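Side-chain contact in tryptophan decarboxylase 1 (Oryza sativa subsp. japonica, PDB 6KHO), which decarboxylates L-tryptophan to tryptamine and 5-hydroxy-L-tryptophan to serotonin, using pyridoxal 5'-phosphate as cofactor: residues Pro357-Asn362 / Val378-Arg383. Sequence-based numbering, arbitrary orientation.
Sequences PEYLKN and VGVGRR. With PLP (pyridoxal-5'-phosphate), chain J; ACT (acetate ion), chain D.
The catalytic loop of a group II decarboxylase here meets the phosphate-binding loop of a PLP site at the dimer interface, through Tyr359 and Leu360 on one side and Val380 on the other. The contact is small: its apolar part is Leu360 CD1, 4.2 Å from Val380 CG1, and the hydroxyl OH of Tyr359 comes to 4.3 Å from that same methyl. Val380 sends CG1 to this loop because it stands anti to the backbone N (chi1 -174°), while Val380 CB rests 3.2 Å from PLP O3P. The backbone of the phosphate-binding loop grips the phosphate: Gly381 N donates almost straight to PLP O3P (2.7 Å, 177°), and Val380 N makes a longer bond to PLP O2P (3.3 Å). Ser176 and Thr175 of the second subunit bind the same cofactor, so the site is built from both chains of the homodimer. Tyr359, the proton donor of the reaction, sits on a short 3-10 segment, 358-360. CG of Leu360 lies 3.5 Å above the Tyr359 ring plane, displaced toward the rim. OXT of an acetate, an ion probably from the crystallisation liquor, lies at the edge of this ring, in its plane, and takes a bond from Tyr359 OH that is modelled very short (2.5 Å). The hydroxyl also bonds His214 of the second subunit, a serotonin-binding residue whose ring meets the tyrosine ring at about 90°. A phenylalanine in place of Tyr359 would lack the hydroxyl, which would probably leave His214 of the second subunit without this partner and the site without its proton donor. At the end of the 3-10 segment, Asn362 ND2 donates to Leu360 O within the carbonyl plane (3.0 Å), tying that end to the residue that N-caps helix 363-366 through OD1 and Ser365 N.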
loop_
_atom_site.group_PDB
_atom_site.type_symbol
_atom_site.label_atom_id
_atom_site.label_comp_id
_atom_site.label_asym_id
_atom_site.label_seq_id
_atom_site.Cartn_x
_atom_site.Cartn_y
_atom_site.Cartn_z
ATOM N N PRO A 357 -9.879 17.744 -5.321
ATOM C CA PRO A 357 -10.930 18.012 -4.334
ATOM C C PRO A 357 -10.640 19.297 -3.572
ATOM O O PRO A 357 -9.484 19.619 -3.277
ATOM C CB PRO A 357 -10.873 16.790 -3.415
ATOM C CG PRO A 357 -9.450 16.386 -3.451
ATOM C CD PRO A 357 -8.973 16.669 -4.869
ATOM N N GLU A 358 -11.714 20.026 -3.257
ATOM C CA GLU A 358 -11.579 21.360 -2.681
ATOM C C GLU A 358 -10.800 21.332 -1.369
ATOM O O GLU A 358 -9.967 22.214 -1.112
ATOM C CB GLU A 358 -12.970 21.960 -2.465
ATOM C CG GLU A 358 -12.977 23.349 -1.854
ATOM C CD GLU A 358 -12.445 24.403 -2.814
ATOM O OE1 GLU A 358 -12.839 24.384 -4.006
ATOM O OE2 GLU A 358 -11.614 25.231 -2.380
ATOM N N TYR A 359 -11.038 20.317 -0.538
ATOM C CA TYR A 359 -10.443 20.310 0.800
ATOM C C TYR A 359 -8.919 20.137 0.767
ATOM O O TYR A 359 -8.252 20.447 1.763
ATOM C CB TYR A 359 -11.112 19.237 1.672
ATOM C CG TYR A 359 -10.554 17.832 1.530
ATOM C CD1 TYR A 359 -10.837 17.058 0.417
ATOM C CD2 TYR A 359 -9.749 17.279 2.522
ATOM C CE1 TYR A 359 -10.320 15.775 0.277
ATOM C CE2 TYR A 359 -9.238 15.994 2.402
ATOM C CZ TYR A 359 -9.519 15.248 1.280
ATOM O OH TYR A 359 -9.006 13.971 1.160
ATOM N N LEU A 360 -8.346 19.718 -0.360
ATOM C CA LEU A 360 -6.898 19.562 -0.469
ATOM C C LEU A 360 -6.217 20.717 -1.191
ATOM O O LEU A 360 -4.981 20.720 -1.288
ATOM C CB LEU A 360 -6.556 18.262 -1.193
ATOM C CG LEU A 360 -6.936 16.959 -0.483
ATOM C CD1 LEU A 360 -6.503 15.764 -1.312
ATOM C CD2 LEU A 360 -6.298 16.907 0.872
ATOM N N LYS A 361 -6.978 21.686 -1.705
ATOM C CA LYS A 361 -6.381 22.759 -2.498
ATOM C C LYS A 361 -5.418 23.590 -1.663
ATOM O O LYS A 361 -5.644 23.818 -0.476
ATOM C CB LYS A 361 -7.473 23.645 -3.097
ATOM C CG LYS A 361 -8.199 22.959 -4.249
ATOM C CD LYS A 361 -9.320 23.812 -4.814
ATOM C CE LYS A 361 -9.994 23.120 -5.984
ATOM N NZ LYS A 361 -11.234 23.847 -6.380
ATOM N N ASN A 362 -4.327 24.032 -2.293
ATOM C CA ASN A 362 -3.323 24.838 -1.612
ATOM C C ASN A 362 -2.491 25.582 -2.649
ATOM O O ASN A 362 -2.435 25.203 -3.827
ATOM C CB ASN A 362 -2.419 23.974 -0.722
ATOM C CG ASN A 362 -1.624 22.964 -1.521
ATOM O OD1 ASN A 362 -0.491 23.225 -1.925
ATOM N ND2 ASN A 362 -2.238 21.816 -1.798
ATOM N N VAL A 378 -2.838 5.036 -6.935
ATOM C CA VAL A 378 -4.273 4.745 -6.860
ATOM C C VAL A 378 -4.948 5.552 -5.751
ATOM O O VAL A 378 -5.985 6.194 -5.971
ATOM C CB VAL A 378 -4.494 3.229 -6.681
ATOM C CG1 VAL A 378 -5.944 2.927 -6.262
ATOM C CG2 VAL A 378 -4.124 2.506 -7.983
ATOM N N GLY A 379 -4.383 5.536 -4.540
ATOM C CA GLY A 379 -5.041 6.095 -3.376
ATOM C C GLY A 379 -4.724 7.566 -3.135
ATOM O O GLY A 379 -4.076 8.240 -3.937
ATOM N N VAL A 380 -5.198 8.065 -1.992
ATOM C CA VAL A 380 -4.979 9.460 -1.613
ATOM C C VAL A 380 -3.836 9.518 -0.605
ATOM O O VAL A 380 -2.757 10.033 -0.918
ATOM C CB VAL A 380 -6.259 10.114 -1.057
ATOM C CG1 VAL A 380 -6.043 11.618 -0.813
ATOM C CG2 VAL A 380 -7.419 9.912 -2.028
ATOM N N GLY A 381 -4.051 8.973 0.600
ATOM C CA GLY A 381 -3.010 8.982 1.612
ATOM C C GLY A 381 -1.832 8.092 1.251
ATOM O O GLY A 381 -1.909 7.225 0.377
ATOM N N ARG A 382 -0.707 8.320 1.933
ATOM C CA ARG A 382 0.504 7.539 1.702
ATOM C C ARG A 382 1.483 7.778 2.845
ATOM O O ARG A 382 1.552 8.886 3.383
ATOM C CB ARG A 382 1.164 7.900 0.358
ATOM C CG ARG A 382 1.488 9.398 0.180
ATOM C CD ARG A 382 1.541 9.809 -1.301
ATOM N NE ARG A 382 2.218 8.804 -2.112
ATOM C CZ ARG A 382 3.540 8.692 -2.203
ATOM N NH1 ARG A 382 4.321 9.542 -1.543
ATOM N NH2 ARG A 382 4.077 7.744 -2.957
ATOM N N ARG A 383 2.228 6.725 3.197
ATOM C CA ARG A 383 3.315 6.755 4.165
ATOM C C ARG A 383 4.532 7.482 3.599
ATOM O O ARG A 383 4.710 7.615 2.388
ATOM C CB ARG A 383 3.763 5.334 4.540
ATOM C CG ARG A 383 2.853 4.588 5.484
ATOM C CD ARG A 383 3.405 3.175 5.756
ATOM N NE ARG A 383 4.787 3.205 6.236
ATOM C CZ ARG A 383 5.139 3.328 7.506
ATOM N NH1 ARG A 383 4.211 3.434 8.465
ATOM N NH2 ARG A 383 6.426 3.337 7.822
HETATM N N1 PLP J . -13.208 8.361 1.782
HETATM C C2 PLP J . -13.313 8.928 3.031
HETATM C C2A PLP J . -14.659 9.079 3.698
HETATM C C3 PLP J . -12.160 9.352 3.673
HETATM O O3 PLP J . -12.272 9.909 4.918
HETATM C C4 PLP J . -10.905 9.197 3.074
HETATM C C4A PLP J . -9.721 8.929 3.960
HETATM C C5 PLP J . -10.824 8.649 1.805
HETATM C C6 PLP J . -11.981 8.222 1.165
HETATM C C5A PLP J . -9.473 8.503 1.128
HETATM O O4P PLP J . -8.911 7.264 1.452
HETATM P P PLP J . -7.422 6.796 1.079
HETATM O O1P PLP J . -7.123 5.673 2.040
HETATM O O2P PLP J . -7.462 6.325 -0.358
HETATM O O3P PLP J . -6.392 7.886 1.220
HETATM C C ACT D . -7.417 11.896 3.801
HETATM O O ACT D . -6.859 10.741 3.643
HETATM O OXT ACT D . -7.764 12.742 2.915
HETATM C CH3 ACT D . -7.716 12.357 5.280
#